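Local atomic coordinates of oxalate--CoA ligase (Arabidopsis thaliana, PDB entry 5IE2), a protein that belongs to the ANL superfamily of enzymes, with a large AMP-binding domain followed by a smaller C-terminal domain. Residues 38-43 and 69-74. Numbering follows the deposited sequence.
Sequences DLIERA and FVIMFL
Segments 38-43 and 69-74, of helices 33-50 and 67-78, pass each other at 55° between their N-to-C directions, with their axes 8.7 Å apart at closest approach, and what joins them here is aliphatic packing with no hydrogen bond across. Ile40 has the largest share, closely followed by Ile71. With CG1 of Ile40 anti to the carbonyl carbon and the chain extended beyond it, its side chain crosses that of Leu74 obliquely, and CD1 lies 3.6 Å from Leu74 CD1. The other branch, CG2, rests against the backbone of Leu74, 3.7 Å from its carbonyl O, so Ile40 meets both side chain and main chain of that residue.

Ile71 answers from the second helix with its two branches divided: CG2, anti to its own backbone N, sits over the main chain of Leu39, 3.9 Å from Leu39 O, while CD1 reaches Leu39 CD1 at 4.0 Å. Its partner Ile40 lies nearest in the backbone, 5.5 Å from CA to CA.

Both helices belong to the AMP-binding family region of this ANL-superfamily enzyme, where 67-78 connects the parallel neighbouring strands 58-61 and 82-85 in a beta-alpha-beta crossover. Leu74 also touches Leu223 of helix 215-227.

A sulfur contact completes the interface. Met72 starts away from helix 33-50, but bends at chi2 and chi3 (-40° and -66°) bring SD back to within 3.9 Å of Ala43 CB, whose small methyl group also faces Ile71 CG2.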
loop_
_atom_site.group_PDB
_atom_site.type_symbol
_atom_site.label_atom_id
_atom_site.label_comp_id
_atom_site.label_asym_id
_atom_site.label_seq_id
_atom_site.Cartn_x
_atom_site.Cartn_y
_atom_site.Cartn_z
ATOM N N ASP A 38 -24.879 -8.486 1.426
ATOM C CA ASP A 38 -25.840 -8.936 0.454
ATOM C C ASP A 38 -25.639 -8.364 -0.939
ATOM O O ASP A 38 -25.910 -9.069 -1.909
ATOM C CB ASP A 38 -27.255 -8.645 0.939
ATOM C CG ASP A 38 -27.681 -9.622 2.048
ATOM O OD1 ASP A 38 -27.023 -10.708 2.227
ATOM O OD2 ASP A 38 -28.657 -9.291 2.780
ATOM N N LEU A 39 -25.158 -7.123 -1.041
ATOM C CA LEU A 39 -24.890 -6.523 -2.358
ATOM C C LEU A 39 -23.783 -7.369 -3.041
ATOM O O LEU A 39 -23.804 -7.615 -4.245
ATOM C CB LEU A 39 -24.412 -5.075 -2.219
ATOM C CG LEU A 39 -25.558 -4.135 -1.913
ATOM C CD1 LEU A 39 -25.019 -2.774 -1.522
ATOM C CD2 LEU A 39 -26.410 -4.021 -3.194
ATOM N N ILE A 40 -22.830 -7.773 -2.221
ATOM C CA ILE A 40 -21.714 -8.593 -2.729
ATOM C C ILE A 40 -22.239 -9.977 -3.167
ATOM O O ILE A 40 -21.927 -10.445 -4.265
ATOM C CB ILE A 40 -20.611 -8.739 -1.661
ATOM C CG1 ILE A 40 -19.902 -7.401 -1.386
ATOM C CG2 ILE A 40 -19.567 -9.800 -2.093
ATOM C CD1 ILE A 40 -19.161 -7.408 -0.007
ATOM N N GLU A 41 -23.057 -10.613 -2.338
ATOM C CA GLU A 41 -23.557 -11.961 -2.667
ATOM C C GLU A 41 -24.344 -11.914 -3.977
ATOM O O GLU A 41 -24.267 -12.821 -4.828
ATOM C CB GLU A 41 -24.539 -12.526 -1.600
ATOM C CG GLU A 41 -23.932 -13.006 -0.330
ATOM C CD GLU A 41 -23.002 -14.220 -0.549
ATOM O OE1 GLU A 41 -23.422 -15.249 -1.119
ATOM O OE2 GLU A 41 -21.840 -14.079 -0.139
ATOM N N ARG A 42 -25.169 -10.879 -4.107
ATOM C CA ARG A 42 -26.019 -10.788 -5.304
ATOM C C ARG A 42 -25.215 -10.497 -6.563
ATOM O O ARG A 42 -25.467 -11.072 -7.653
ATOM C CB ARG A 42 -27.112 -9.716 -5.112
ATOM C CG ARG A 42 -28.077 -10.210 -4.017
ATOM C CD ARG A 42 -29.029 -9.057 -3.523
ATOM N NE ARG A 42 -29.664 -9.335 -2.215
ATOM C CZ ARG A 42 -30.303 -8.401 -1.503
ATOM N NH1 ARG A 42 -30.378 -7.166 -1.996
ATOM N NH2 ARG A 42 -30.855 -8.668 -0.308
ATOM N N ALA A 43 -24.227 -9.615 -6.416
ATOM C CA ALA A 43 -23.359 -9.345 -7.540
ATOM C C ALA A 43 -22.551 -10.589 -7.937
ATOM O O ALA A 43 -22.322 -10.818 -9.126
ATOM C CB ALA A 43 -22.382 -8.102 -7.213
ATOM N N PHE A 69 -16.285 -0.163 -6.860
ATOM C CA PHE A 69 -15.039 -0.938 -6.825
ATOM C C PHE A 69 -15.035 -1.911 -5.622
ATOM O O PHE A 69 -14.642 -3.085 -5.781
ATOM C CB PHE A 69 -13.800 -0.049 -6.743
ATOM C CG PHE A 69 -12.517 -0.870 -6.483
ATOM C CD1 PHE A 69 -11.881 -1.529 -7.519
ATOM C CD2 PHE A 69 -12.064 -1.063 -5.183
ATOM C CE1 PHE A 69 -10.690 -2.306 -7.287
ATOM C CE2 PHE A 69 -10.907 -1.845 -4.909
ATOM C CZ PHE A 69 -10.232 -2.478 -5.963
ATOM N N VAL A 70 -15.425 -1.442 -4.442
ATOM C CA VAL A 70 -15.403 -2.316 -3.254
ATOM C C VAL A 70 -16.322 -3.529 -3.443
ATOM O O VAL A 70 -15.927 -4.701 -3.213
ATOM C CB VAL A 70 -15.812 -1.556 -1.974
ATOM C CG1 VAL A 70 -15.889 -2.517 -0.768
ATOM C CG2 VAL A 70 -14.797 -0.427 -1.677
ATOM N N ILE A 71 -17.566 -3.229 -3.842
ATOM C CA ILE A 71 -18.524 -4.311 -4.004
ATOM C C ILE A 71 -18.040 -5.301 -5.047
ATOM O O ILE A 71 -18.111 -6.516 -4.824
ATOM C CB ILE A 71 -19.918 -3.783 -4.408
ATOM C CG1 ILE A 71 -20.474 -2.907 -3.273
ATOM C CG2 ILE A 71 -20.890 -5.040 -4.741
ATOM C CD1 ILE A 71 -21.711 -2.048 -3.660
ATOM N N MET A 72 -17.582 -4.820 -6.201
ATOM C CA MET A 72 -17.199 -5.760 -7.266
ATOM C C MET A 72 -15.904 -6.520 -6.968
ATOM O O MET A 72 -15.760 -7.691 -7.340
ATOM C CB MET A 72 -17.071 -5.036 -8.618
ATOM C CG MET A 72 -18.477 -4.564 -9.211
ATOM S SD MET A 72 -19.811 -5.792 -8.982
ATOM C CE MET A 72 -19.252 -7.180 -10.019
ATOM N N PHE A 73 -14.965 -5.875 -6.275
ATOM C CA PHE A 73 -13.747 -6.576 -5.819
ATOM C C PHE A 73 -14.116 -7.803 -4.975
ATOM O O PHE A 73 -13.631 -8.947 -5.229
ATOM C CB PHE A 73 -12.849 -5.629 -5.016
ATOM C CG PHE A 73 -11.602 -6.291 -4.483
ATOM C CD1 PHE A 73 -10.473 -6.393 -5.306
ATOM C CD2 PHE A 73 -11.565 -6.788 -3.201
ATOM C CE1 PHE A 73 -9.289 -7.008 -4.818
ATOM C CE2 PHE A 73 -10.399 -7.407 -2.699
ATOM C CZ PHE A 73 -9.273 -7.521 -3.529
ATOM N N LEU A 74 -14.989 -7.562 -3.992
ATOM C CA LEU A 74 -15.353 -8.672 -3.098
ATOM C C LEU A 74 -16.281 -9.681 -3.781
ATOM O O LEU A 74 -16.267 -10.863 -3.403
ATOM C CB LEU A 74 -16.023 -8.126 -1.833
ATOM C CG LEU A 74 -14.982 -7.371 -0.969
ATOM C CD1 LEU A 74 -15.627 -6.630 0.206
ATOM C CD2 LEU A 74 -13.839 -8.366 -0.412
#